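Local structure of peptide synthetase, module 7 (Actinoplanes teichomyceticus, 4TX3) at residues Ala257-Met271 and Pro318-Val331. The protein is a condensation-like domain from the last module of a glycopeptide-antibiotic synthetase, and probably recruits cytochrome P450 enzymes that crosslink the bound peptide. Numbering follows the deposited sequence.
Sequences AGADMPQLVQAALAM and PTFLEVVARVQEAV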
ATOM      1  N   ALA B 257      19.670 -17.684  15.076  1.00 79.38           N
ATOM      2  CA  ALA B 257      20.355 -16.566  14.394  1.00 78.81           C
ATOM      3  C   ALA B 257      19.315 -15.586  13.817  1.00 79.24           C
ATOM      4  O   ALA B 257      18.112 -15.739  14.048  1.00 78.75           O
ATOM      5  CB  ALA B 257      21.309 -17.052  13.305  1.00 67.45           C
ATOM      6  N   GLY B 258      19.764 -14.572  13.085  1.00 74.61           N
ATOM      7  CA  GLY B 258      18.876 -13.469  12.763  1.00 70.69           C
ATOM      8  C   GLY B 258      18.426 -13.380  11.323  1.00 70.11           C
ATOM      9  O   GLY B 258      17.779 -12.409  10.937  1.00 74.00           O
ATOM     10  N   ALA B 259      18.743 -14.395  10.531  1.00 61.73           N
ATOM     11  CA  ALA B 259      18.624 -14.276   9.082  1.00 59.70           C
ATOM     12  C   ALA B 259      17.217 -14.531   8.556  1.00 60.97           C
ATOM     13  O   ALA B 259      16.600 -15.554   8.841  1.00 58.10           O
ATOM     14  CB  ALA B 259      19.604 -15.214   8.404  1.00 54.36           C
ATOM     15  N   ASP B 260      16.727 -13.599   7.754  1.00 55.65           N
ATOM     16  CA  ASP B 260      15.440 -13.767   7.098  1.00 49.94           C
ATOM     17  C   ASP B 260      15.556 -14.687   5.884  1.00 43.55           C
ATOM     18  O   ASP B 260      16.655 -15.046   5.451  1.00 48.61           O
ATOM     19  CB  ASP B 260      14.880 -12.402   6.686  1.00 47.88           C
ATOM     20  CG  ASP B 260      15.863 -11.607   5.849  1.00 56.76           C
ATOM     21  OD1 ASP B 260      17.085 -11.899   5.925  1.00 59.04           O
ATOM     22  OD2 ASP B 260      15.421 -10.694   5.114  1.00 62.90           O
ATOM     23  N   MET B 261      14.410 -15.063   5.336  1.00 43.39           N
ATOM     24  CA  MET B 261      14.360 -15.998   4.225  1.00 41.12           C
ATOM     25  C   MET B 261      15.186 -15.577   2.990  1.00 40.36           C
ATOM     26  O   MET B 261      15.817 -16.434   2.372  1.00 38.90           O
ATOM     27  CB  MET B 261      12.904 -16.228   3.809  1.00 37.23           C
ATOM     28  CG  MET B 261      12.732 -17.290   2.749  1.00 34.01           C
ATOM     29  SD  MET B 261      13.127 -18.921   3.419  1.00 39.87           S
ATOM     30  CE  MET B 261      12.149 -18.965   4.932  1.00 33.73           C
ATOM     31  N   PRO B 262      15.177 -14.276   2.611  1.00 42.63           N
ATOM     32  CA  PRO B 262      15.989 -13.938   1.424  1.00 38.03           C
ATOM     33  C   PRO B 262      17.460 -14.308   1.572  1.00 32.91           C
ATOM     34  O   PRO B 262      18.097 -14.713   0.600  1.00 35.68           O
ATOM     35  CB  PRO B 262      15.823 -12.420   1.301  1.00 30.71           C
ATOM     36  CG  PRO B 262      14.500 -12.144   1.938  1.00 34.08           C
ATOM     37  CD  PRO B 262      14.363 -13.125   3.064  1.00 35.92           C
ATOM     38  N   GLN B 263      17.992 -14.206   2.781  1.00 35.84           N
ATOM     39  CA  GLN B 263      19.400 -14.539   2.993  1.00 36.52           C
ATOM     40  C   GLN B 263      19.625 -16.063   3.055  1.00 34.91           C
ATOM     41  O   GLN B 263      20.661 -16.555   2.623  1.00 34.35           O
ATOM     42  CB  GLN B 263      19.919 -13.864   4.267  1.00 37.55           C
ATOM     43  CG  GLN B 263      19.859 -12.346   4.242  1.00 38.53           C
ATOM     44  CD  GLN B 263      20.416 -11.713   5.514  1.00 48.68           C
ATOM     45  OE1 GLN B 263      20.466 -12.338   6.572  1.00 56.17           O
ATOM     46  NE2 GLN B 263      20.855 -10.469   5.407  1.00 52.21           N
ATOM     47  N   LEU B 264      18.654 -16.806   3.586  1.00 38.08           N
ATOM     48  CA  LEU B 264      18.739 -18.263   3.614  1.00 35.04           C
ATOM     49  C   LEU B 264      18.831 -18.838   2.215  1.00 34.84           C
ATOM     50  O   LEU B 264      19.634 -19.735   1.957  1.00 34.79           O
ATOM     51  CB  LEU B 264      17.531 -18.871   4.324  1.00 37.31           C
ATOM     52  CG  LEU B 264      17.394 -18.628   5.825  1.00 42.11           C
ATOM     53  CD1 LEU B 264      16.311 -19.503   6.380  1.00 46.45           C
ATOM     54  CD2 LEU B 264      18.676 -18.903   6.534  1.00 43.94           C
ATOM     55  N   VAL B 265      17.996 -18.324   1.320  1.00 33.48           N
ATOM     56  CA  VAL B 265      17.964 -18.785  -0.067  1.00 33.68           C
ATOM     57  C   VAL B 265      19.239 -18.336  -0.783  1.00 33.83           C
ATOM     58  O   VAL B 265      19.789 -19.048  -1.627  1.00 31.70           O
ATOM     59  CB  VAL B 265      16.702 -18.251  -0.811  1.00 32.36           C
ATOM     60  CG1 VAL B 265      16.724 -18.647  -2.269  1.00 26.73           C
ATOM     61  CG2 VAL B 265      15.423 -18.765  -0.131  1.00 28.42           C
ATOM     62  N   GLN B 266      19.727 -17.154  -0.433  1.00 32.76           N
ATOM     63  CA  GLN B 266      20.980 -16.699  -1.014  1.00 33.99           C
ATOM     64  C   GLN B 266      22.123 -17.632  -0.622  1.00 33.14           C
ATOM     65  O   GLN B 266      22.992 -17.944  -1.441  1.00 28.80           O
ATOM     66  CB  GLN B 266      21.282 -15.274  -0.585  1.00 30.48           C
ATOM     67  CG  GLN B 266      22.533 -14.736  -1.193  1.00 31.65           C
ATOM     68  CD  GLN B 266      22.731 -13.293  -0.835  1.00 37.36           C
ATOM     69  OE1 GLN B 266      21.808 -12.648  -0.333  1.00 36.01           O
ATOM     70  NE2 GLN B 266      23.943 -12.767  -1.075  1.00 34.90           N
ATOM     71  N   ALA B 267      22.106 -18.093   0.629  1.00 32.19           N
ATOM     72  CA  ALA B 267      23.107 -19.055   1.090  1.00 29.46           C
ATOM     73  C   ALA B 267      23.033 -20.327   0.257  1.00 33.50           C
ATOM     74  O   ALA B 267      24.022 -20.755  -0.344  1.00 32.33           O
ATOM     75  CB  ALA B 267      22.904 -19.369   2.553  1.00 30.75           C
ATOM     76  N   ALA B 268      21.840 -20.915   0.218  1.00 33.90           N
ATOM     77  CA  ALA B 268      21.608 -22.166  -0.482  1.00 32.87           C
ATOM     78  C   ALA B 268      22.043 -22.110  -1.954  1.00 31.60           C
ATOM     79  O   ALA B 268      22.727 -23.014  -2.444  1.00 30.25           O
ATOM     80  CB  ALA B 268      20.131 -22.544  -0.374  1.00 31.91           C
ATOM     81  N   LEU B 269      21.650 -21.044  -2.650  1.00 30.64           N
ATOM     82  CA  LEU B 269      22.043 -20.844  -4.046  1.00 30.87           C
ATOM     83  C   LEU B 269      23.570 -20.752  -4.204  1.00 33.27           C
ATOM     84  O   LEU B 269      24.137 -21.293  -5.167  1.00 30.30           O
ATOM     85  CB  LEU B 269      21.388 -19.581  -4.613  1.00 25.15           C
ATOM     86  CG  LEU B 269      21.805 -19.178  -6.033  1.00 29.87           C
ATOM     87  CD1 LEU B 269      21.409 -20.212  -7.062  1.00 27.50           C
ATOM     88  CD2 LEU B 269      21.234 -17.816  -6.397  1.00 32.23           C
ATOM     89  N   ALA B 270      24.229 -20.074  -3.261  1.00 29.82           N
ATOM     90  CA  ALA B 270      25.680 -19.953  -3.307  1.00 31.33           C
ATOM     91  C   ALA B 270      26.318 -21.339  -3.154  1.00 33.44           C
ATOM     92  O   ALA B 270      27.311 -21.652  -3.817  1.00 32.88           O
ATOM     93  CB  ALA B 270      26.194 -18.980  -2.220  1.00 28.11           C
ATOM     94  N   MET B 271      25.751 -22.175  -2.286  1.00 30.79           N
ATOM     95  CA  MET B 271      26.259 -23.535  -2.124  1.00 30.84           C
ATOM     96  C   MET B 271      26.039 -24.326  -3.404  1.00 33.21           C
ATOM     97  O   MET B 271      26.866 -25.165  -3.783  1.00 34.45           O
ATOM     98  CB  MET B 271      25.582 -24.252  -0.956  1.00 34.01           C
ATOM     99  CG  MET B 271      26.020 -23.758   0.396  1.00 38.57           C
ATOM    100  SD  MET B 271      24.930 -24.403   1.679  1.00 33.63           S
ATOM    101  CE  MET B 271      25.873 -25.803   2.306  1.00 30.79           C
ATOM    102  N   PRO B 318      31.917 -25.281   4.140  1.00 35.34           N
ATOM    103  CA  PRO B 318      31.040 -24.767   5.199  1.00 34.96           C
ATOM    104  C   PRO B 318      29.694 -25.501   5.317  1.00 33.78           C
ATOM    105  O   PRO B 318      29.104 -25.917   4.317  1.00 30.59           O
ATOM    106  CB  PRO B 318      30.798 -23.310   4.779  1.00 36.33           C
ATOM    107  CG  PRO B 318      31.686 -23.063   3.586  1.00 36.70           C
ATOM    108  CD  PRO B 318      31.976 -24.372   2.984  1.00 35.42           C
ATOM    109  N   THR B 319      29.218 -25.660   6.544  1.00 34.12           N
ATOM    110  CA  THR B 319      27.823 -26.029   6.758  1.00 36.41           C
ATOM    111  C   THR B 319      26.929 -24.937   6.179  1.00 40.37           C
ATOM    112  O   THR B 319      27.361 -23.778   6.031  1.00 38.10           O
ATOM    113  CB  THR B 319      27.484 -26.181   8.231  1.00 34.48           C
ATOM    114  OG1 THR B 319      27.513 -24.883   8.848  1.00 37.19           O
ATOM    115  CG2 THR B 319      28.476 -27.100   8.913  1.00 36.90           C
ATOM    116  N   PHE B 320      25.691 -25.304   5.859  1.00 37.69           N
ATOM    117  CA  PHE B 320      24.693 -24.334   5.420  1.00 33.74           C
ATOM    118  C   PHE B 320      24.622 -23.168   6.385  1.00 34.92           C
ATOM    119  O   PHE B 320      24.634 -22.004   5.974  1.00 37.43           O
ATOM    120  CB  PHE B 320      23.311 -24.987   5.295  1.00 33.23           C
ATOM    121  CG  PHE B 320      22.193 -24.006   5.131  1.00 33.51           C
ATOM    122  CD1 PHE B 320      22.045 -23.295   3.947  1.00 33.65           C
ATOM    123  CD2 PHE B 320      21.295 -23.775   6.167  1.00 33.06           C
ATOM    124  CE1 PHE B 320      21.018 -22.373   3.803  1.00 34.78           C
ATOM    125  CE2 PHE B 320      20.257 -22.856   6.026  1.00 31.96           C
ATOM    126  CZ  PHE B 320      20.112 -22.159   4.846  1.00 29.90           C
ATOM    127  N   LEU B 321      24.556 -23.491   7.671  1.00 34.95           N
ATOM    128  CA  LEU B 321      24.451 -22.476   8.712  1.00 34.90           C
ATOM    129  C   LEU B 321      25.673 -21.560   8.721  1.00 35.78           C
ATOM    130  O   LEU B 321      25.546 -20.354   8.951  1.00 35.34           O
ATOM    131  CB  LEU B 321      24.279 -23.126  10.087  1.00 33.46           C
ATOM    132  CG  LEU B 321      22.938 -23.739  10.461  1.00 35.00           C
ATOM    133  CD1 LEU B 321      23.092 -24.429  11.802  1.00 35.63           C
ATOM    134  CD2 LEU B 321      21.865 -22.665  10.517  1.00 33.06           C
ATOM    135  N   GLU B 322      26.852 -22.125   8.473  1.00 33.37           N
ATOM    136  CA  GLU B 322      28.046 -21.297   8.343  1.00 36.74           C
ATOM    137  C   GLU B 322      27.939 -20.347   7.143  1.00 34.31           C
ATOM    138  O   GLU B 322      28.387 -19.188   7.220  1.00 35.28           O
ATOM    139  CB  GLU B 322      29.306 -22.172   8.249  1.00 40.71           C
ATOM    140  CG  GLU B 322      29.736 -22.717   9.630  1.00 51.03           C
ATOM    141  CD  GLU B 322      30.729 -23.887   9.583  1.00 53.20           C
ATOM    142  OE1 GLU B 322      30.749 -24.640   8.580  1.00 45.52           O
ATOM    143  OE2 GLU B 322      31.485 -24.050  10.575  1.00 58.40           O
ATOM    144  N   VAL B 323      27.327 -20.813   6.052  1.00 31.93           N
ATOM    145  CA  VAL B 323      27.179 -19.972   4.869  1.00 32.12           C
ATOM    146  C   VAL B 323      26.206 -18.819   5.137  1.00 34.55           C
ATOM    147  O   VAL B 323      26.464 -17.674   4.750  1.00 31.93           O
ATOM    148  CB  VAL B 323      26.699 -20.764   3.658  1.00 31.62           C
ATOM    149  CG1 VAL B 323      26.503 -19.826   2.473  1.00 27.65           C
ATOM    150  CG2 VAL B 323      27.696 -21.869   3.314  1.00 31.26           C
ATOM    151  N   VAL B 324      25.115 -19.132   5.834  1.00 33.62           N
ATOM    152  CA  VAL B 324      24.123 -18.145   6.241  1.00 32.34           C
ATOM    153  C   VAL B 324      24.756 -17.016   7.030  1.00 33.47           C
ATOM    154  O   VAL B 324      24.549 -15.841   6.731  1.00 35.25           O
ATOM    155  CB  VAL B 324      22.991 -18.798   7.084  1.00 35.66           C
ATOM    156  CG1 VAL B 324      22.153 -17.741   7.802  1.00 26.06           C
ATOM    157  CG2 VAL B 324      22.105 -19.682   6.184  1.00 33.24           C
ATOM    158  N   ALA B 325      25.541 -17.380   8.031  1.00 31.70           N
ATOM    159  CA  ALA B 325      26.190 -16.398   8.880  1.00 32.20           C
ATOM    160  C   ALA B 325      27.178 -15.521   8.090  1.00 32.98           C
ATOM    161  O   ALA B 325      27.280 -14.316   8.357  1.00 36.13           O
ATOM    162  CB  ALA B 325      26.893 -17.095  10.044  1.00 29.27           C
ATOM    163  N   ARG B 326      27.886 -16.104   7.116  1.00 30.81           N
ATOM    164  CA  ARG B 326      28.771 -15.304   6.246  1.00 33.06           C
ATOM    165  C   ARG B 326      27.982 -14.349   5.345  1.00 34.77           C
ATOM    166  O   ARG B 326      28.390 -13.202   5.131  1.00 33.85           O
ATOM    167  CB  ARG B 326      29.653 -16.198   5.373  1.00 31.26           C
ATOM    168  CG  ARG B 326      30.752 -16.899   6.111  1.00 27.06           C
ATOM    169  CD  ARG B 326      31.556 -17.812   5.205  1.00 28.10           C
ATOM    170  NE  ARG B 326      32.207 -18.863   5.988  1.00 31.96           N
ATOM    171  CZ  ARG B 326      32.916 -19.863   5.473  1.00 32.04           C
ATOM    172  NH1 ARG B 326      33.094 -19.973   4.156  1.00 28.30           N
ATOM    173  NH2 ARG B 326      33.457 -20.757   6.286  1.00 30.60           N
ATOM    174  N   VAL B 327      26.866 -14.840   4.804  1.00 32.27           N
ATOM    175  CA  VAL B 327      25.978 -14.025   3.983  1.00 34.43           C
ATOM    176  C   VAL B 327      25.437 -12.873   4.814  1.00 36.01           C
ATOM    177  O   VAL B 327      25.497 -11.713   4.412  1.00 33.79           O
ATOM    178  CB  VAL B 327      24.799 -14.864   3.409  1.00 35.05           C
ATOM    179  CG1 VAL B 327      23.628 -13.969   2.961  1.00 25.62           C
ATOM    180  CG2 VAL B 327      25.284 -15.767   2.283  1.00 27.84           C
ATOM    181  N   GLN B 328      24.936 -13.212   5.995  1.00 35.77           N
ATOM    182  CA  GLN B 328      24.260 -12.258   6.848  1.00 36.88           C
ATOM    183  C   GLN B 328      25.233 -11.194   7.321  1.00 40.75           C
ATOM    184  O   GLN B 328      24.892 -10.014   7.391  1.00 41.96           O
ATOM    185  CB  GLN B 328      23.611 -12.984   8.025  1.00 41.51           C
ATOM    186  CG  GLN B 328      23.020 -12.080   9.088  1.00 53.77           C
ATOM    187  CD  GLN B 328      22.362 -12.875  10.213  1.00 72.41           C
ATOM    188  OE1 GLN B 328      22.257 -14.112  10.140  1.00 67.56           O
ATOM    189  NE2 GLN B 328      21.916 -12.171  11.259  1.00 72.55           N
ATOM    190  N   GLU B 329      26.455 -11.602   7.630  1.00 37.13           N
ATOM    191  CA  GLU B 329      27.459 -10.632   8.014  1.00 39.25           C
ATOM    192  C   GLU B 329      27.786  -9.689   6.851  1.00 38.67           C
ATOM    193  O   GLU B 329      27.792  -8.472   7.025  1.00 38.97           O
ATOM    194  CB  GLU B 329      28.723 -11.327   8.496  1.00 40.33           C
ATOM    195  CG  GLU B 329      29.810 -10.358   8.833  1.00 46.40           C
ATOM    196  CD  GLU B 329      30.937 -11.008   9.592  1.00 70.88           C
ATOM    197  OE1 GLU B 329      31.961 -11.341   8.950  1.00 80.76           O
ATOM    198  OE2 GLU B 329      30.799 -11.185  10.826  1.00 78.98           O
ATOM    199  N   ALA B 330      28.035 -10.258   5.672  1.00 33.92           N
ATOM    200  CA  ALA B 330      28.323  -9.476   4.471  1.00 31.04           C
ATOM    201  C   ALA B 330      27.194  -8.509   4.106  1.00 35.67           C
ATOM    202  O   ALA B 330      27.451  -7.359   3.761  1.00 36.00           O
ATOM    203  CB  ALA B 330      28.612 -10.404   3.301  1.00 30.43           C
ATOM    204  N   VAL B 331      25.947  -8.971   4.175  1.00 34.77           N
ATOM    205  CA  VAL B 331      24.818  -8.138   3.788  1.00 31.99           C
ATOM    206  C   VAL B 331      24.654  -6.966   4.748  1.00 39.32           C
ATOM    207  O   VAL B 331      24.540  -5.817   4.317  1.00 38.89           O
ATOM    208  CB  VAL B 331      23.503  -8.946   3.731  1.00 38.62           C
ATOM    209  CG1 VAL B 331      22.307  -8.027   3.537  1.00 35.14           C
ATOM    210  CG2 VAL B 331      23.565  -9.973   2.624  1.00 33.04           C
TER
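A267 and F320 each fill a hole of the opposite helix, the small methyl and the large ring interlocking. The axes of 261-271 and 320-331 approach to 8.7 Å at 119°. A267 is the knob in a hole of F320, V323, V324 and V327, its CB 3.6 Å from V323 CG1. F320 returns the fit among L264, A267, A268 and M271: with CG anti to the backbone N (chi1 168°), its ring reaches along helix 261-271, one face lying on CG2 of V324, one turn further on in its own helix. The ring edge meets L264 O, 3.5 Å from F320 CE1, and M271 SD, 3.8 Å from F320 CD1, the latter an edge-on Met-aromatic contact. Toward the start of helix 261-271, glutamine side chains, themselves partly exposed, replace the apolar ones. There the extended Q263 crosses Q328 at about a right angle, with its OE1 3.5 Å from Q328 CB and its NE2 3.4 Å from V331 CG1, van der Waals contacts. The Q328 amide in turn lies beside A259 and the poorly ordered, exposed A257 and G258. L264 also packs on helix 244-255, and V327 on strand 306-313. The arrangement is reciprocal knobs-into-holes packing between two helices of a condensation-domain fold.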